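Malonyl CoA-acyl carrier protein transacylase (Clostridium perfringens, PDB 3PTW) probably catalyses transfer of the malonyl group from malonyl-CoA to acyl carrier protein, a step that feeds fatty acid synthesis. Local coordinates at residues Tyr160-Pro163 with Gly164-Val167; Ile259-Met262 with Ile263-Gly266. All blocks are in the same frame, centred on the assembly; numbering follows the deposited sequence.

Contact 1. Residues Tyr160-Pro163 with Gly164-Val167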
loop_
_atom_site.group_PDB
_atom_site.type_symbol
_atom_site.label_atom_id
_atom_site.label_comp_id
_atom_site.label_asym_id
_atom_site.label_seq_id
_atom_site.Cartn_x
_atom_site.Cartn_y
_atom_site.Cartn_z
ATOM N N TYR A 160 -1.211 11.018 3.013
ATOM C CA TYR A 160 -0.919 12.163 2.149
ATOM C C TYR A 160 -0.647 11.558 0.773
ATOM O O TYR A 160 0.449 11.096 0.482
ATOM C CB TYR A 160 0.257 12.998 2.690
ATOM C CG TYR A 160 -0.090 13.646 4.005
ATOM C CD1 TYR A 160 -0.680 14.924 4.044
ATOM C CD2 TYR A 160 0.103 12.968 5.219
ATOM C CE1 TYR A 160 -1.043 15.518 5.264
ATOM C CE2 TYR A 160 -0.260 13.555 6.438
ATOM C CZ TYR A 160 -0.831 14.828 6.443
ATOM O OH TYR A 160 -1.193 15.413 7.627
ATOM N N ASN A 161 -1.685 11.522 -0.049
ATOM C CA ASN A 161 -1.660 10.713 -1.258
ATOM C C ASN A 161 -1.324 11.475 -2.526
ATOM O O ASN A 161 -0.666 10.925 -3.412
ATOM C CB ASN A 161 -2.967 9.932 -1.403
ATOM C CG ASN A 161 -3.181 8.931 -0.263
ATOM O OD1 ASN A 161 -2.234 8.330 0.244
ATOM N ND2 ASN A 161 -4.421 8.751 0.128
ATOM N N SER A 162 -1.783 12.729 -2.612
ATOM C CA SER A 162 -1.539 13.590 -3.771
ATOM C C SER A 162 -2.020 15.012 -3.434
ATOM O O SER A 162 -2.658 15.189 -2.403
ATOM C CB SER A 162 -2.242 13.030 -5.022
ATOM O OG SER A 162 -3.590 13.446 -5.095
ATOM N N PRO A 163 -1.726 16.027 -4.294
ATOM C CA PRO A 163 -2.181 17.411 -4.004
ATOM C C PRO A 163 -3.706 17.475 -3.891
ATOM O O PRO A 163 -4.411 17.041 -4.805
ATOM C CB PRO A 163 -1.730 18.217 -5.235
ATOM C CG PRO A 163 -0.744 17.340 -5.961
ATOM C CD PRO A 163 -1.116 15.918 -5.633
ATOM N N GLY A 164 -4.221 17.999 -2.791
ATOM C CA GLY A 164 -5.675 17.957 -2.580
ATOM C C GLY A 164 -6.286 16.594 -2.231
ATOM O O GLY A 164 -7.516 16.436 -2.240
ATOM N N GLN A 165 -5.452 15.607 -1.913
ATOM C CA GLN A 165 -5.969 14.301 -1.449
ATOM C C GLN A 165 -5.259 13.782 -0.196
ATOM O O GLN A 165 -4.176 13.182 -0.259
ATOM C CB GLN A 165 -5.994 13.274 -2.582
ATOM C CG GLN A 165 -7.193 13.463 -3.511
ATOM C CD GLN A 165 -7.374 12.321 -4.477
ATOM O OE1 GLN A 165 -8.390 11.619 -4.443
ATOM N NE2 GLN A 165 -6.390 12.114 -5.342
ATOM N N ILE A 166 -5.888 14.065 0.946
ATOM C CA ILE A 166 -5.381 13.707 2.266
ATOM C C ILE A 166 -6.402 12.786 2.941
ATOM O O ILE A 166 -7.578 12.822 2.592
ATOM C CB ILE A 166 -5.123 14.974 3.102
ATOM C CG1 ILE A 166 -3.911 15.728 2.523
ATOM C CG2 ILE A 166 -4.907 14.651 4.600
ATOM C CD1 ILE A 166 -3.767 17.143 3.003
ATOM N N VAL A 167 -5.947 11.932 3.857
ATOM C CA VAL A 167 -6.877 11.229 4.743
ATOM C C VAL A 167 -6.531 11.533 6.194
ATOM O O VAL A 167 -5.365 11.515 6.583
ATOM C CB VAL A 167 -6.919 9.695 4.492
ATOM C CG1 VAL A 167 -7.994 9.031 5.360
ATOM C CG2 VAL A 167 -7.145 9.363 2.985
#
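A beta hairpin joins strand 155-162 to strand 165-169, and at its tight end Ser162 and Gln165 close a type II turn with Pro163 and Gly164 at the corners. Gln165 N donates to Ser162 O at 2.9 Å. The same two residues bond again through their side chains: Gln165 NE2 reaches Ser162 OG at 3.1 Å, nearly straight (163°) and with the hydroxyl close to the plane of the amide. With OG held between its own backbone N and carbonyl carbon (chi1 85°), Ser162 turns its hydroxyl to the Gln165 amide. Gly164, with positive phi, takes the position where such a turn favours glycine. The hairpin belongs to the ferredoxin-like small subdomain of malonyl-CoA:ACP transacylases. Where the turn meets the strands there is a classic beta bulge, Asn161 and Ser162 both facing Gln165. Gln165 O takes Asn161 N at 3.0 Å and, weakly, Ser162 N at 3.4 Å. Farther from the turn, Tyr160 and Ile166 form a non-hydrogen-bonded pair on the sheet face away from Ser162 and Gln165; Tyr160 CD1 meets Ile166 CG1 obliquely at 3.7 Å. Lys285 of helix 278-286 touches Ser162 and Gln165; helix 139-149 meets Tyr160 and Ile166.

Contact 2. Residues Ile259-Met262 with Ile263-Gly266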
loop_
_atom_site.group_PDB
_atom_site.type_symbol
_atom_site.label_atom_id
_atom_site.label_comp_id
_atom_site.label_asym_id
_atom_site.label_seq_id
_atom_site.Cartn_x
_atom_site.Cartn_y
_atom_site.Cartn_z
ATOM N N ILE A 259 6.651 9.203 -3.686
ATOM C CA ILE A 259 6.630 9.358 -5.145
ATOM C C ILE A 259 7.619 10.440 -5.580
ATOM O O ILE A 259 8.415 10.230 -6.494
ATOM C CB ILE A 259 5.206 9.668 -5.672
ATOM C CG1 ILE A 259 4.246 8.525 -5.326
ATOM C CG2 ILE A 259 5.233 9.987 -7.188
ATOM C CD1 ILE A 259 4.680 7.119 -5.860
ATOM N N GLU A 260 7.563 11.577 -4.891
ATOM C CA GLU A 260 8.428 12.727 -5.149
ATOM C C GLU A 260 9.903 12.306 -5.114
ATOM O O GLU A 260 10.676 12.649 -6.009
ATOM C CB GLU A 260 8.120 13.832 -4.105
ATOM C CG GLU A 260 7.850 15.229 -4.669
ATOM C CD GLU A 260 6.527 15.867 -4.159
ATOM O OE1 GLU A 260 5.729 16.303 -5.021
ATOM O OE2 GLU A 260 6.284 15.941 -2.933
ATOM N N LYS A 261 10.282 11.549 -4.085
ATOM C CA LYS A 261 11.643 11.044 -3.946
ATOM C C LYS A 261 12.013 10.054 -5.044
ATOM O O LYS A 261 13.144 10.060 -5.550
ATOM C CB LYS A 261 11.862 10.430 -2.560
ATOM C CG LYS A 261 12.010 11.466 -1.451
ATOM C CD LYS A 261 13.387 12.119 -1.485
ATOM C CE LYS A 261 13.394 13.402 -0.667
ATOM N NZ LYS A 261 12.993 14.587 -1.488
ATOM N N MET A 262 11.053 9.215 -5.429
ATOM C CA MET A 262 11.274 8.274 -6.517
ATOM C C MET A 262 11.632 9.048 -7.787
ATOM O O MET A 262 12.582 8.697 -8.479
ATOM C CB MET A 262 10.049 7.370 -6.733
ATOM C CG MET A 262 9.886 6.302 -5.656
ATOM S SD MET A 262 8.487 5.184 -5.865
ATOM C CE MET A 262 9.147 4.048 -7.101
ATOM N N ILE A 263 10.864 10.102 -8.074
ATOM C CA ILE A 263 11.100 10.961 -9.234
ATOM C C ILE A 263 12.445 11.687 -9.123
ATOM O O ILE A 263 13.189 11.749 -10.102
ATOM C CB ILE A 263 9.930 11.962 -9.456
ATOM C CG1 ILE A 263 8.677 11.187 -9.882
ATOM C CG2 ILE A 263 10.319 13.073 -10.470
ATOM C CD1 ILE A 263 7.446 12.030 -10.146
ATOM N N GLU A 264 12.741 12.222 -7.934
ATOM C CA GLU A 264 14.058 12.799 -7.620
ATOM C C GLU A 264 15.169 11.830 -7.988
ATOM O O GLU A 264 16.166 12.210 -8.584
ATOM C CB GLU A 264 14.161 13.090 -6.126
ATOM C CG GLU A 264 14.360 14.534 -5.754
ATOM C CD GLU A 264 14.709 14.695 -4.276
ATOM O OE1 GLU A 264 14.149 15.615 -3.641
ATOM O OE2 GLU A 264 15.518 13.886 -3.747
ATOM N N SER A 265 14.958 10.568 -7.632
ATOM C CA SER A 265 15.919 9.498 -7.838
ATOM C C SER A 265 15.981 9.042 -9.290
ATOM O O SER A 265 16.739 8.131 -9.620
ATOM C CB SER A 265 15.576 8.317 -6.931
ATOM O OG SER A 265 15.441 8.750 -5.580
ATOM N N GLY A 266 15.177 9.666 -10.153
ATOM C CA GLY A 266 15.268 9.427 -11.588
ATOM C C GLY A 266 14.268 8.480 -12.225
ATOM O O GLY A 266 14.408 8.170 -13.405
#
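Lys261 O is gripped twice by Ser265: the backbone N donates to it at 2.8 Å and the side-chain OG at 2.6 Å. The two donors come from opposite faces of the carbonyl plane, the hydroxyl lying well above it (36°) and the amide tilted less. Ser265 OG can fold back like this because it stands beside its own backbone N, anti to the carbonyl carbon (chi1 -52°), which brings OG back to the carbonyl of the preceding turn. One residue earlier, Glu264 N bonds to Glu260 O in the regular i to i+4 pattern, and Ile263 N does the same with Ile259 O at 2.9 Å. These bonds run through the last turn of helix 255-264, which Gly266 ends: its positive phi turns the chain away in a Schellman motif, with Gly266 N bonded to Ile263 O.

On the outer side, Lys261 and Glu264 lie side by side and point the same way. Lys261 bends at chi2 and again at chi4 (-89°), which carries NZ to Glu264 OE1 in a salt bridge of 2.7 Å. The ammonium meets that oxygen from above the carboxylate plane, while the aliphatic part runs alongside the carboxylate, where Lys261 CD lies 3.6 Å from Glu264 OE2. Toward the interior, Ile259 CG2 and Ile263 CD1 make a looser apolar contact at 4.2 Å. Ile259, Met262 and Ile263 all rest on Phe270 of strand 269-273, Met227 of strand 225-228 touches Lys261, Met262 and Ser265, and helix 278-286 meets Ile259 through Val283 and Ile286.

In the fold
Contacts 1 and 2 follow one another along the chain within the acyl transferase domain, their centres 17 Å apart and their nearest atoms about 6 Å apart, without touching. They belong to different sheets: the hairpin of contact 1 lies in the antiparallel sheet of the ferredoxin-like small subdomain, whereas the helix end of contact 2 packs on the mixed sheet of the larger one. Helix 278-286 touches both, using Phe282 and Lys285 toward contact 1 and Val283 and Ile286 toward contact 2. Both also come close to a probable nucleophile elbow, the GxSxG pattern: Asn161 touches Leu90, which lies within it, next to Ser91, the probable nucleophile as in relatives, and the side chain of Ile259 lies near the pattern without touching it.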